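Local coordinates for GH62 arabinofuranosidase (Podospora anserina, PDB 4N4B), which hydrolyses terminal alpha-L-arabinofuranosides as a secreted, calcium-binding beta-propeller enzyme of family GH62, and is probably involved in the breakdown of xylan, at residues Ile52-Asn56 against Gly57-Val61; Met150-Ile153 against Ile154-Ile158; Ser189-Ser192 against Leu193-Pro197; Met207-Asn210 against Arg211-Phe215; Gly257-Thr261 against Glu262-Trp266. One frame throughout, in Å; residues are numbered along the deposited sequence.

Contact 1 of 5, residues Ile52-Asn56 against Gly57-Val61; sequences IILIN and GTHHV
The imidazole of His59 carries Leu54 CD1 over the middle of one face, a CH-pi contact with the methyl 3.7 Å from the ring centroid and 4° off its normal. Phe78 stacks on the same ring, and His59 ND1 gives a hydrogen bond to the carbonyl of Phe78, which fixes the ring's rotation. At the edge of the His60 ring, near its plane, lies the carbonyl oxygen of Ile53. Leu54 reaches His59 because CG stands anti to the backbone N (chi1 179°). On that face of the sheet Ile52 CD1 also meets Val61 CG2 at 3.7 Å, the two side chains lying alongside. Ile53 pairs with His60 through two nearly straight backbone bonds, and Ile55 N to Thr58 O (2.8 Å) is one of two closing the type I' turn at Asn56-Gly57. One water links Asn56 O to Thr58 OG1. The chemistry is that of a tight two-residue beta hairpin: backbone bonds set the register, while the methyl of Leu54 covers a polar ring already held through its nitrogen.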
loop_
_atom_site.group_PDB
_atom_site.type_symbol
_atom_site.label_atom_id
_atom_site.label_comp_id
_atom_site.label_asym_id
_atom_site.label_seq_id
_atom_site.Cartn_x
_atom_site.Cartn_y
_atom_site.Cartn_z
ATOM N N ILE A 52 1.058 -2.239 -6.970
ATOM C CA ILE A 52 1.714 -2.495 -8.280
ATOM C C ILE A 52 2.250 -3.910 -8.342
ATOM O O ILE A 52 2.972 -4.381 -7.472
ATOM C CB ILE A 52 2.836 -1.446 -8.496
ATOM C CG1 ILE A 52 3.533 -1.725 -9.807
ATOM C CG2 ILE A 52 3.783 -1.358 -7.328
ATOM C CD1 ILE A 52 4.395 -0.586 -10.286
ATOM N N ILE A 53 1.995 -4.495 -9.491
ATOM C CA ILE A 53 2.511 -5.836 -9.874
ATOM C C ILE A 53 3.023 -5.733 -11.274
ATOM O O ILE A 53 2.757 -4.869 -12.028
ATOM C CB ILE A 53 1.487 -6.971 -9.657
ATOM C CG1 ILE A 53 0.369 -6.809 -10.608
ATOM C CG2 ILE A 53 1.030 -7.076 -8.238
ATOM C CD1 ILE A 53 -0.612 -7.978 -10.622
ATOM N N LEU A 54 3.911 -6.711 -11.558
ATOM C CA LEU A 54 4.641 -6.824 -12.827
ATOM C C LEU A 54 4.423 -8.232 -13.350
ATOM O O LEU A 54 4.688 -9.185 -12.680
ATOM C CB LEU A 54 6.115 -6.512 -12.637
ATOM C CG LEU A 54 7.024 -6.604 -13.860
ATOM C CD1 LEU A 54 6.570 -5.722 -14.945
ATOM C CD2 LEU A 54 8.456 -6.274 -13.478
ATOM N N ILE A 55 3.876 -8.314 -14.541
ATOM C CA ILE A 55 3.578 -9.648 -15.201
ATOM C C ILE A 55 4.266 -9.578 -16.585
ATOM O O ILE A 55 3.862 -8.865 -17.467
ATOM C CB ILE A 55 2.113 -9.853 -15.376
ATOM C CG1 ILE A 55 1.354 -9.745 -14.014
ATOM C CG2 ILE A 55 1.852 -11.222 -16.042
ATOM C CD1 ILE A 55 -0.142 -9.816 -14.136
ATOM N N ASN A 56 5.335 -10.336 -16.678
ATOM C CA ASN A 56 6.085 -10.482 -17.941
ATOM C C ASN A 56 6.351 -9.145 -18.661
ATOM O O ASN A 56 6.022 -8.982 -19.856
ATOM C CB ASN A 56 5.357 -11.530 -18.803
ATOM C CG ASN A 56 5.447 -12.923 -18.187
ATOM O OD1 ASN A 56 6.417 -13.242 -17.510
ATOM N ND2 ASN A 56 4.401 -13.678 -18.295
ATOM N N GLY A 57 6.858 -8.187 -17.920
ATOM C CA GLY A 57 7.214 -6.906 -18.508
ATOM C C GLY A 57 6.142 -5.824 -18.460
ATOM O O GLY A 57 6.462 -4.642 -18.681
ATOM N N THR A 58 4.919 -6.207 -18.105
ATOM C CA THR A 58 3.831 -5.271 -18.052
ATOM C C THR A 58 3.526 -5.009 -16.493
ATOM O O THR A 58 3.152 -5.855 -15.758
ATOM C CB THR A 58 2.541 -5.722 -18.705
ATOM O OG1 THR A 58 2.844 -5.861 -20.126
ATOM C CG2 THR A 58 1.440 -4.741 -18.584
ATOM N N HIS A 59 3.597 -3.691 -16.168
ATOM C CA HIS A 59 3.167 -3.247 -14.823
ATOM C C HIS A 59 1.699 -2.923 -14.837
ATOM O O HIS A 59 1.158 -2.345 -15.750
ATOM C CB HIS A 59 3.882 -1.924 -14.458
ATOM C CG HIS A 59 5.362 -2.048 -14.316
ATOM N ND1 HIS A 59 6.204 -1.853 -15.406
ATOM C CD2 HIS A 59 6.222 -2.336 -13.255
ATOM C CE1 HIS A 59 7.469 -1.990 -15.020
ATOM N NE2 HIS A 59 7.516 -2.280 -13.739
ATOM N N HIS A 60 1.027 -3.325 -13.770
ATOM C CA HIS A 60 -0.355 -3.032 -13.500
ATOM C C HIS A 60 -0.419 -2.275 -12.171
ATOM O O HIS A 60 0.071 -2.790 -11.157
ATOM C CB HIS A 60 -1.155 -4.391 -13.336
ATOM C CG HIS A 60 -1.218 -5.158 -14.630
ATOM N ND1 HIS A 60 -0.318 -6.119 -15.032
ATOM C CD2 HIS A 60 -2.138 -5.016 -15.554
ATOM C CE1 HIS A 60 -0.745 -6.575 -16.225
ATOM N NE2 HIS A 60 -1.824 -5.894 -16.568
ATOM N N VAL A 61 -1.038 -1.089 -12.222
ATOM C CA VAL A 61 -1.147 -0.217 -11.029
ATOM C C VAL A 61 -2.511 0.103 -10.790
ATOM O O VAL A 61 -3.313 0.512 -11.638
ATOM C CB VAL A 61 -0.283 1.043 -11.219
ATOM C CG1 VAL A 61 -0.304 1.899 -9.944
ATOM C CG2 VAL A 61 1.149 0.698 -11.544
HETATM O O HOH W 1 4.964 -7.204 -21.355
#

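Contact 2 of 5, residues Met150-Ile153 against Ile154-Ile158; sequences MPKI and IEQNI
A short helix, 152-157, begins here with Pro151 at its N-cap position, and the residues just ahead of it pack back on its first turn. Pro151 O receives Glu155 N at 3.0 Å in a straight bond (166°) lying in the carbonyl plane, and also a weak, bent one from Ile154 N; Lys152 O then takes Gln156 N at 2.8 Å. Met150 lies against the turn. Its chain runs extended and bends at the last torsion (chi3 -75°), which sets SD 3.9 Å from Ile154 CG2 and brings CE to 4.1 Å from Ile158 CD1. Pro151 and Ile154 point the same way, ring CD against CD1 at 4.1 Å, and both rest on Trp163. On the exposed side, Lys152 NZ forms a long salt bridge to Glu155 OE1 at 3.6 Å, the two chains passing at a slant, while the amide of Gln156 comes across the lysine chain at about a right angle, with NE2 3.4 Å from Lys152 CG. Ile153 and Ile154 turn to the propeller, touching Ile205 and Tyr187 respectively. The arrangement is that of an amphipathic helix start, proline at the N-cap, laid over the strands 185-192 and 204-208 of one propeller blade.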
loop_
_atom_site.group_PDB
_atom_site.type_symbol
_atom_site.label_atom_id
_atom_site.label_comp_id
_atom_site.label_asym_id
_atom_site.label_seq_id
_atom_site.Cartn_x
_atom_site.Cartn_y
_atom_site.Cartn_z
ATOM N N MET A 150 -17.682 -1.601 12.039
ATOM C CA MET A 150 -16.369 -1.416 12.635
ATOM C C MET A 150 -16.199 -2.238 13.890
ATOM O O MET A 150 -17.051 -2.122 14.833
ATOM C CB MET A 150 -16.189 0.111 12.972
ATOM C CG MET A 150 -14.790 0.305 13.600
ATOM S SD MET A 150 -14.566 2.034 14.170
ATOM C CE MET A 150 -14.326 2.759 12.582
ATOM N N PRO A 151 -15.160 -3.058 14.000
ATOM C CA PRO A 151 -14.903 -3.871 15.265
ATOM C C PRO A 151 -14.837 -2.974 16.490
ATOM O O PRO A 151 -14.305 -1.872 16.433
ATOM C CB PRO A 151 -13.573 -4.498 14.978
ATOM C CG PRO A 151 -13.600 -4.787 13.433
ATOM C CD PRO A 151 -14.281 -3.539 12.900
ATOM N N LYS A 152 -15.369 -3.508 17.593
ATOM C CA LYS A 152 -15.334 -2.725 18.844
ATOM C C LYS A 152 -13.938 -2.358 19.254
ATOM O O LYS A 152 -13.819 -1.198 19.696
ATOM C CB LYS A 152 -16.031 -3.551 19.926
ATOM C CG LYS A 152 -16.172 -2.865 21.281
ATOM C CD LYS A 152 -16.975 -1.562 21.151
ATOM C CE LYS A 152 -17.354 -0.953 22.505
ATOM N NZ LYS A 152 -18.432 0.039 22.220
ATOM N N ILE A 153 -12.937 -3.208 19.061
ATOM C CA ILE A 153 -11.583 -2.900 19.420
ATOM C C ILE A 153 -11.063 -1.655 18.686
ATOM O O ILE A 153 -10.319 -0.822 19.221
ATOM C CB ILE A 153 -10.630 -4.039 19.346
ATOM C CG1 ILE A 153 -9.347 -3.746 20.109
ATOM C CG2 ILE A 153 -10.359 -4.399 17.878
ATOM C CD1 ILE A 153 -8.489 -4.986 20.283
ATOM N N ILE A 154 -11.477 -1.467 17.414
ATOM C CA ILE A 154 -11.030 -0.322 16.674
ATOM C C ILE A 154 -11.840 0.870 17.167
ATOM O O ILE A 154 -11.280 1.921 17.412
ATOM C CB ILE A 154 -11.256 -0.591 15.133
ATOM C CG1 ILE A 154 -10.380 -1.737 14.731
ATOM C CG2 ILE A 154 -10.873 0.676 14.349
ATOM C CD1 ILE A 154 -10.452 -2.098 13.246
ATOM N N GLU A 155 -13.159 0.768 17.408
ATOM C CA GLU A 155 -13.937 1.906 17.937
ATOM C C GLU A 155 -13.315 2.356 19.273
ATOM O O GLU A 155 -13.310 3.575 19.529
ATOM C CB GLU A 155 -15.361 1.419 18.211
ATOM C CG GLU A 155 -16.461 2.358 18.470
ATOM C CD GLU A 155 -17.708 1.522 18.121
ATOM O OE1 GLU A 155 -17.852 0.413 18.728
ATOM O OE2 GLU A 155 -18.410 1.858 17.142
ATOM N N GLN A 156 -12.828 1.430 20.083
ATOM C CA GLN A 156 -12.341 1.791 21.435
ATOM C C GLN A 156 -11.008 2.520 21.345
ATOM O O GLN A 156 -10.629 3.256 22.257
ATOM C CB GLN A 156 -12.222 0.556 22.235
ATOM C CG GLN A 156 -13.499 -0.053 22.772
ATOM C CD GLN A 156 -13.226 -1.481 23.327
ATOM O OE1 GLN A 156 -12.172 -2.118 23.107
ATOM N NE2 GLN A 156 -14.229 -2.019 23.978
ATOM N N ASN A 157 -10.234 2.381 20.221
ATOM C CA ASN A 157 -8.867 2.825 20.187
ATOM C C ASN A 157 -8.621 3.914 19.136
ATOM O O ASN A 157 -7.575 4.578 19.120
ATOM C CB ASN A 157 -7.913 1.709 19.940
ATOM C CG ASN A 157 -7.791 0.789 21.121
ATOM O OD1 ASN A 157 -8.406 -0.324 21.223
ATOM N ND2 ASN A 157 -6.996 1.231 22.074
ATOM N N ILE A 158 -9.582 4.132 18.251
ATOM C CA ILE A 158 -9.378 5.039 17.068
ATOM C C ILE A 158 -9.227 6.531 17.427
ATOM O O ILE A 158 -8.640 7.305 16.702
ATOM C CB ILE A 158 -10.517 4.817 16.061
ATOM C CG1 ILE A 158 -10.329 5.611 14.789
ATOM C CG2 ILE A 158 -11.877 5.160 16.694
ATOM C CD1 ILE A 158 -11.046 5.004 13.611
#

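Contact 3 of 5, residues Ser189-Ser192 against Leu193-Pro197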
loop_
_atom_site.group_PDB
_atom_site.type_symbol
_atom_site.label_atom_id
_atom_site.label_comp_id
_atom_site.label_asym_id
_atom_site.label_seq_id
_atom_site.Cartn_x
_atom_site.Cartn_y
_atom_site.Cartn_z
ATOM N N SER A 189 -6.753 -9.229 11.668
ATOM C CA SER A 189 -7.754 -10.276 11.763
ATOM C C SER A 189 -7.302 -11.444 10.911
ATOM O O SER A 189 -6.384 -11.290 10.152
ATOM C CB SER A 189 -9.073 -9.821 11.209
ATOM O OG SER A 189 -9.660 -8.859 12.004
ATOM N N GLU A 190 -7.920 -12.616 11.100
ATOM C CA GLU A 190 -7.571 -13.772 10.264
ATOM C C GLU A 190 -8.822 -14.592 10.010
ATOM O O GLU A 190 -9.774 -14.603 10.750
ATOM C CB GLU A 190 -6.400 -14.558 10.844
ATOM C CG GLU A 190 -6.668 -15.172 12.206
ATOM C CD GLU A 190 -5.462 -15.954 12.712
ATOM O OE1 GLU A 190 -4.662 -15.407 13.437
ATOM O OE2 GLU A 190 -5.377 -17.166 12.275
ATOM N N THR A 191 -8.629 -15.429 8.988
ATOM C CA THR A 191 -9.586 -16.516 8.629
ATOM C C THR A 191 -8.802 -17.593 7.970
ATOM O O THR A 191 -7.630 -17.434 7.604
ATOM C CB THR A 191 -10.673 -15.967 7.737
ATOM O OG1 THR A 191 -11.775 -16.907 7.692
ATOM C CG2 THR A 191 -10.203 -15.613 6.318
ATOM N N SER A 192 -9.419 -18.785 7.827
ATOM C CA SER A 192 -8.700 -19.772 7.098
ATOM C C SER A 192 -8.620 -19.487 5.624
ATOM O O SER A 192 -9.470 -18.775 5.065
ATOM C CB SER A 192 -9.424 -21.149 7.304
ATOM O OG SER A 192 -10.569 -21.238 6.569
ATOM N N LEU A 193 -7.640 -20.080 4.957
ATOM C CA LEU A 193 -7.453 -20.001 3.548
ATOM C C LEU A 193 -8.716 -20.374 2.810
ATOM O O LEU A 193 -9.140 -19.750 1.820
ATOM C CB LEU A 193 -6.205 -20.775 3.040
ATOM C CG LEU A 193 -5.880 -20.671 1.561
ATOM C CD1 LEU A 193 -5.437 -19.226 1.180
ATOM C CD2 LEU A 193 -4.810 -21.683 1.150
ATOM N N GLU A 194 -9.361 -21.466 3.278
ATOM C CA GLU A 194 -10.511 -21.989 2.652
ATOM C C GLU A 194 -11.770 -21.174 2.815
ATOM O O GLU A 194 -12.687 -21.264 1.958
ATOM C CB GLU A 194 -10.727 -23.504 3.172
ATOM C CG GLU A 194 -9.512 -24.467 2.915
ATOM C CD GLU A 194 -8.241 -24.337 3.867
ATOM O OE1 GLU A 194 -8.162 -23.619 4.957
ATOM O OE2 GLU A 194 -7.221 -25.015 3.517
ATOM N N GLN A 195 -11.800 -20.329 3.850
ATOM C CA GLN A 195 -12.946 -19.498 4.125
ATOM C C GLN A 195 -12.844 -18.081 3.471
ATOM O O GLN A 195 -13.861 -17.473 3.186
ATOM C CB GLN A 195 -13.100 -19.322 5.609
ATOM C CG GLN A 195 -13.527 -20.588 6.404
ATOM C CD GLN A 195 -13.503 -20.157 7.857
ATOM O OE1 GLN A 195 -14.404 -19.456 8.301
ATOM N NE2 GLN A 195 -12.373 -20.341 8.529
ATOM N N PHE A 196 -11.612 -17.670 3.217
ATOM C CA PHE A 196 -11.364 -16.318 2.658
ATOM C C PHE A 196 -12.270 -16.079 1.477
ATOM O O PHE A 196 -12.364 -16.938 0.580
ATOM C CB PHE A 196 -9.926 -16.224 2.295
ATOM C CG PHE A 196 -9.590 -14.812 1.756
ATOM C CD1 PHE A 196 -9.736 -14.519 0.420
ATOM C CD2 PHE A 196 -9.191 -13.821 2.622
ATOM C CE1 PHE A 196 -9.417 -13.209 -0.072
ATOM C CE2 PHE A 196 -8.926 -12.494 2.167
ATOM C CZ PHE A 196 -9.022 -12.243 0.822
ATOM N N PRO A 197 -12.934 -14.904 1.357
ATOM C CA PRO A 197 -12.793 -13.702 2.189
ATOM C C PRO A 197 -13.646 -13.663 3.418
ATOM O O PRO A 197 -13.640 -12.666 4.179
ATOM C CB PRO A 197 -13.184 -12.592 1.217
ATOM C CG PRO A 197 -14.268 -13.245 0.358
ATOM C CD PRO A 197 -13.753 -14.645 0.164
#
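Leaving the strand at Ser192, the backbone takes up helical angles over Leu193-Gln195, and Ser192 O receives both Gln195 N (3.1 Å) and Phe196 N (3.0 Å), the first from above the carbonyl plane and the second nearly in line with the C=O bond. Ser192 OG sits between the backbone N and the carbonyl carbon (chi1 76°), which turns it over the bend. There it accepts Gln195 NE2 at 2.8 Å, lying close to the plane of that amide, and a weak bond from Gln195 N at 3.1 Å. An alanine here would remove this oxygen, and the Gln195 amide would probably be left without the acceptor it uses in this conformer. Thr191 flanks the bend on the strand side: OG1 lies 3.5 Å from Gln195 CB, though its stronger partner is the carbonyl of Asn198, while CG2 stands at the edge of the Phe196 ring, near its plane. One face of that ring carries CB of Pro197, 3.9 Å above its centre. The weak Gln195 N bond to Ser192 OG, together with the backbone bonds to Ser192 O, is consistent with an ST motif, here opening the connection between strands 185-192 and 204-208 of a propeller blade.

Contact 4 of 5, residues Met207-Asn210 against Arg211-Phe215; sequences MQDN and RNDLF
Side-chain hydrogen bonds centre on Asn210 and Asp213. Asn210 ND2 gives a straight bond (163°) to Asp213 OD2 at 2.8 Å; the oxygen lies near the amide plane, but the donor comes to the carboxylate from above its plane, the two flat groups standing 71° apart. The amide reaches this far because Asn210 CG lies between the backbone N and the carbonyl carbon (chi1 63°). Asp209 OD1 takes Asn210 N at 2.9 Å on its anti side. In the backbone, Asn210 O accepts Asp213 N at 2.9 Å, so the chain leaves strand 204-208 through a short 3-10 turn that starts at Arg211, on the link to strand 216-222 of the next propeller blade. The charges are both negative: Asp209 OD1 and Asp213 OD2 stand 4.1 Å apart, with one water donating to both oxygens, and Arg244 makes a salt bridge to Asp209 OD2, probably easing the repulsion. An alanine in place of Asp213 would take away the carboxylate, and the amide of Asn210 would probably lose the mate that fixes its rotation. Apolar contact is made by Met207 and Leu214, which meet at about a right angle, SD to CD1 3.6 Å, both touching Trp246, while Leu214 CB presses on Asp209 CB at 3.7 Å.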
loop_
_atom_site.group_PDB
_atom_site.type_symbol
_atom_site.label_atom_id
_atom_site.label_comp_id
_atom_site.label_asym_id
_atom_site.label_seq_id
_atom_site.Cartn_x
_atom_site.Cartn_y
_atom_site.Cartn_z
ATOM N N MET A 207 0.378 -4.334 16.585
ATOM C CA MET A 207 1.456 -3.479 17.043
ATOM C C MET A 207 0.818 -2.146 17.388
ATOM O O MET A 207 -0.266 -1.767 16.864
ATOM C CB MET A 207 2.543 -3.334 15.940
ATOM C CG MET A 207 3.797 -2.647 16.358
ATOM S SD MET A 207 4.883 -2.335 14.982
ATOM C CE MET A 207 5.627 -3.954 14.922
ATOM N N GLN A 208 1.447 -1.450 18.350
ATOM C CA GLN A 208 0.955 -0.193 18.827
ATOM C C GLN A 208 2.089 0.737 19.175
ATOM O O GLN A 208 3.108 0.305 19.633
ATOM C CB GLN A 208 0.179 -0.515 20.160
ATOM C CG GLN A 208 -0.432 0.607 20.908
ATOM C CD GLN A 208 -1.401 0.078 21.959
ATOM O OE1 GLN A 208 -1.047 -0.842 22.712
ATOM N NE2 GLN A 208 -2.636 0.443 21.826
ATOM N N ASP A 209 1.926 2.002 18.899
ATOM C CA ASP A 209 2.962 3.056 19.135
ATOM C C ASP A 209 2.231 4.312 19.219
ATOM O O ASP A 209 1.020 4.426 19.041
ATOM C CB ASP A 209 3.996 3.045 18.018
ATOM C CG ASP A 209 5.379 3.389 18.412
ATOM O OD1 ASP A 209 5.548 4.139 19.361
ATOM O OD2 ASP A 209 6.305 2.898 17.728
ATOM N N ASN A 210 2.904 5.442 19.463
ATOM C CA ASN A 210 2.320 6.712 19.275
ATOM C C ASN A 210 1.919 6.931 17.827
ATOM O O ASN A 210 2.601 6.356 16.969
ATOM C CB ASN A 210 3.179 7.908 19.797
ATOM C CG ASN A 210 4.459 8.030 19.081
ATOM O OD1 ASN A 210 4.631 8.983 18.267
ATOM N ND2 ASN A 210 5.344 7.191 19.335
ATOM N N ARG A 211 0.884 7.685 17.593
ATOM C CA ARG A 211 0.264 7.775 16.236
ATOM C C ARG A 211 1.275 8.150 15.223
ATOM O O ARG A 211 1.287 7.489 14.160
ATOM C CB ARG A 211 -0.840 8.797 16.230
ATOM C CG ARG A 211 -1.424 9.395 14.922
ATOM C CD ARG A 211 -2.033 10.774 15.270
ATOM N NE ARG A 211 -2.805 11.482 14.277
ATOM C CZ ARG A 211 -2.342 12.440 13.455
ATOM N NH1 ARG A 211 -1.060 12.785 13.393
ATOM N NH2 ARG A 211 -3.159 13.022 12.636
ATOM N N ASN A 212 2.143 9.091 15.413
ATOM C CA ASN A 212 3.098 9.451 14.384
ATOM C C ASN A 212 4.114 8.446 14.086
ATOM O O ASN A 212 4.699 8.495 12.975
ATOM C CB ASN A 212 3.781 10.763 14.644
ATOM C CG ASN A 212 2.851 11.972 14.507
ATOM O OD1 ASN A 212 3.391 13.154 14.530
ATOM N ND2 ASN A 212 1.639 11.851 14.423
ATOM N N ASP A 213 4.403 7.528 14.989
ATOM C CA ASP A 213 5.375 6.513 14.754
ATOM C C ASP A 213 4.795 5.198 14.083
ATOM O O ASP A 213 5.583 4.334 13.743
ATOM C CB ASP A 213 6.130 6.164 16.090
ATOM C CG ASP A 213 7.167 7.189 16.438
ATOM O OD1 ASP A 213 7.473 8.057 15.607
ATOM O OD2 ASP A 213 7.611 7.175 17.635
ATOM N N LEU A 214 3.489 5.065 14.027
ATOM C CA LEU A 214 2.914 3.884 13.473
ATOM C C LEU A 214 1.585 4.275 12.835
ATOM O O LEU A 214 0.498 3.894 13.242
ATOM C CB LEU A 214 2.726 2.812 14.550
ATOM C CG LEU A 214 2.480 1.428 13.998
ATOM C CD1 LEU A 214 3.781 0.811 13.561
ATOM C CD2 LEU A 214 1.829 0.558 15.081
ATOM N N PHE A 215 1.682 5.090 11.806
ATOM C CA PHE A 215 0.544 5.871 11.407
ATOM C C PHE A 215 -0.454 5.148 10.456
ATOM O O PHE A 215 -1.615 4.981 10.762
ATOM C CB PHE A 215 0.982 7.263 10.831
ATOM C CG PHE A 215 -0.111 8.247 10.618
ATOM C CD1 PHE A 215 -0.902 8.624 11.671
ATOM C CD2 PHE A 215 -0.346 8.821 9.420
ATOM C CE1 PHE A 215 -1.941 9.520 11.499
ATOM C CE2 PHE A 215 -1.334 9.749 9.233
ATOM C CZ PHE A 215 -2.152 10.126 10.269
HETATM O O HOH W 2 7.386 5.839 19.782
HETATM O O HOH W 3 2.477 10.973 17.936
HETATM O O HOH W 4 6.860 10.327 16.893
#

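Contact 5 of 5, residues Gly257-Thr261 against Glu262-Trp266; sequences GLANT and EQNPW
Thr261 and Asn264 pass each other at a slant, with the threonine hydroxyl turned in over the backbone of the asparagine. Thr261 OG1 occupies the position between the backbone N and the carbonyl carbon (chi1 60°), which sets it 2.9 Å from Asn264 N, whose proton it accepts, and 3.4 Å from Asn264 CB. Asn264 N also makes a weak bond to Thr261 O. In return Thr261 N donates to Asn264 O at 3.2 Å, straight at the hydrogen but from above the carbonyl plane. The asparagine side chain runs toward Ala259, its amide beside that residue, with ND2 3.8 Å from Ala259 CB. That nitrogen is gripped by the carbonyl of Thr24 and by a water at 3.1 Å, which in turn accepts Asn260 N. Ala259 CB points at the returning chain and lies 3.4 Å from Asn264 O; Leu258 and Ala259 together face Ser245 in a classic beta bulge. Beyond, Trp266 inserts its indole among Trp26, Trp28 and Phe307, the latter two edge-to-face. The chemistry implies a loop closed by the Thr261 hydroxyl and backbone bonds, with the Asn264 amide tying it to Thr24 and, through one water, to Asn260 N, while the aromatic cluster fastens its far end.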
loop_
_atom_site.group_PDB
_atom_site.type_symbol
_atom_site.label_atom_id
_atom_site.label_comp_id
_atom_site.label_asym_id
_atom_site.label_seq_id
_atom_site.Cartn_x
_atom_site.Cartn_y
_atom_site.Cartn_z
ATOM N N GLY A 257 12.636 -5.027 15.038
ATOM C CA GLY A 257 13.000 -3.873 14.216
ATOM C C GLY A 257 14.051 -4.224 13.288
ATOM O O GLY A 257 14.954 -5.034 13.531
ATOM N N LEU A 258 13.896 -3.738 12.052
ATOM C CA LEU A 258 14.860 -3.847 10.980
ATOM C C LEU A 258 15.568 -2.525 10.817
ATOM O O LEU A 258 16.619 -2.240 11.394
ATOM C CB LEU A 258 14.250 -4.395 9.720
ATOM C CG LEU A 258 15.234 -4.593 8.572
ATOM C CD1 LEU A 258 16.304 -5.689 8.810
ATOM C CD2 LEU A 258 14.502 -4.848 7.252
ATOM N N ALA A 259 14.900 -1.576 10.160
ATOM C CA ALA A 259 15.324 -0.191 9.985
ATOM C C ALA A 259 14.132 0.631 10.328
ATOM O O ALA A 259 13.219 0.785 9.489
ATOM C CB ALA A 259 15.795 0.026 8.526
ATOM N N ASN A 260 14.021 1.114 11.555
ATOM C CA ASN A 260 12.818 1.745 12.034
ATOM C C ASN A 260 13.043 2.988 12.897
ATOM O O ASN A 260 12.192 3.367 13.691
ATOM C CB ASN A 260 11.930 0.706 12.802
ATOM C CG ASN A 260 12.521 0.241 14.096
ATOM O OD1 ASN A 260 13.624 0.607 14.471
ATOM N ND2 ASN A 260 11.802 -0.669 14.719
ATOM N N THR A 261 14.186 3.618 12.648
ATOM C CA THR A 261 14.441 4.902 13.288
ATOM C C THR A 261 14.715 5.975 12.283
ATOM O O THR A 261 15.066 5.626 11.126
ATOM C CB THR A 261 15.717 4.786 14.214
ATOM O OG1 THR A 261 16.861 4.433 13.513
ATOM C CG2 THR A 261 15.499 3.761 15.353
ATOM N N GLU A 262 14.604 7.239 12.643
ATOM C CA GLU A 262 14.935 8.280 11.659
ATOM C C GLU A 262 16.369 8.204 11.202
ATOM O O GLU A 262 16.702 8.504 10.028
ATOM C CB GLU A 262 14.591 9.652 12.161
ATOM C CG GLU A 262 13.111 9.914 12.322
ATOM C CD GLU A 262 12.744 11.369 12.586
ATOM O OE1 GLU A 262 13.688 12.240 12.604
ATOM O OE2 GLU A 262 11.604 11.730 12.819
ATOM N N GLN A 263 17.293 7.815 12.078
ATOM C CA GLN A 263 18.721 7.681 11.716
ATOM C C GLN A 263 19.012 6.451 10.903
ATOM O O GLN A 263 19.961 6.409 10.093
ATOM C CB GLN A 263 19.569 7.607 13.003
ATOM C CG GLN A 263 19.266 8.767 13.904
ATOM C CD GLN A 263 18.271 8.485 15.083
ATOM O OE1 GLN A 263 17.086 8.003 14.919
ATOM N NE2 GLN A 263 18.765 8.855 16.346
ATOM N N ASN A 264 18.143 5.409 11.059
ATOM C CA ASN A 264 18.266 4.210 10.293
ATOM C C ASN A 264 16.893 3.780 9.771
ATOM O O ASN A 264 16.255 2.917 10.317
ATOM C CB ASN A 264 18.817 3.046 11.085
ATOM C CG ASN A 264 19.083 1.856 10.213
ATOM O OD1 ASN A 264 19.519 1.952 9.057
ATOM N ND2 ASN A 264 18.799 0.714 10.740
ATOM N N PRO A 265 16.412 4.501 8.741
ATOM C CA PRO A 265 15.055 4.369 8.256
ATOM C C PRO A 265 14.982 3.341 7.171
ATOM O O PRO A 265 15.903 3.029 6.486
ATOM C CB PRO A 265 14.712 5.727 7.695
ATOM C CG PRO A 265 16.027 6.245 7.197
ATOM C CD PRO A 265 17.053 5.726 8.159
ATOM N N TRP A 266 13.788 2.791 6.983
ATOM C CA TRP A 266 13.565 2.033 5.758
ATOM C C TRP A 266 13.643 2.886 4.478
ATOM O O TRP A 266 14.455 2.612 3.620
ATOM C CB TRP A 266 12.292 1.145 5.795
ATOM C CG TRP A 266 12.279 0.087 4.705
ATOM C CD1 TRP A 266 12.979 -1.080 4.732
ATOM C CD2 TRP A 266 11.544 0.055 3.471
ATOM N NE1 TRP A 266 12.771 -1.812 3.625
ATOM C CE2 TRP A 266 11.900 -1.143 2.791
ATOM C CE3 TRP A 266 10.705 0.943 2.815
ATOM C CZ2 TRP A 266 11.422 -1.454 1.561
ATOM C CZ3 TRP A 266 10.193 0.641 1.614
ATOM C CH2 TRP A 266 10.516 -0.568 0.974
HETATM O O HOH W 5 16.612 0.805 12.954
#

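In the fold
The five contacts follow one another along the chain of a beta-propeller. Contact 1 is the hairpin of strands 46-55 and 58-67, in a different four-stranded sheet from the one that contacts 3 and 4 share, where strands 185-192 and 204-208 are neighbours. The helix of contact 2 precedes that sheet and comes within about 4 Å of contact 4 at nearest atoms without touching it. Contact 5 follows strand 256-257 of the next sheet, its centre 14 Å from that of contact 4; Arg244 serves both. Contacts 1 and 2 lie on opposite sides of the chain's centre, 36 Å between centres. The five are thus turns, a helix and loops at the ends of, or between, strands of the propeller sheets.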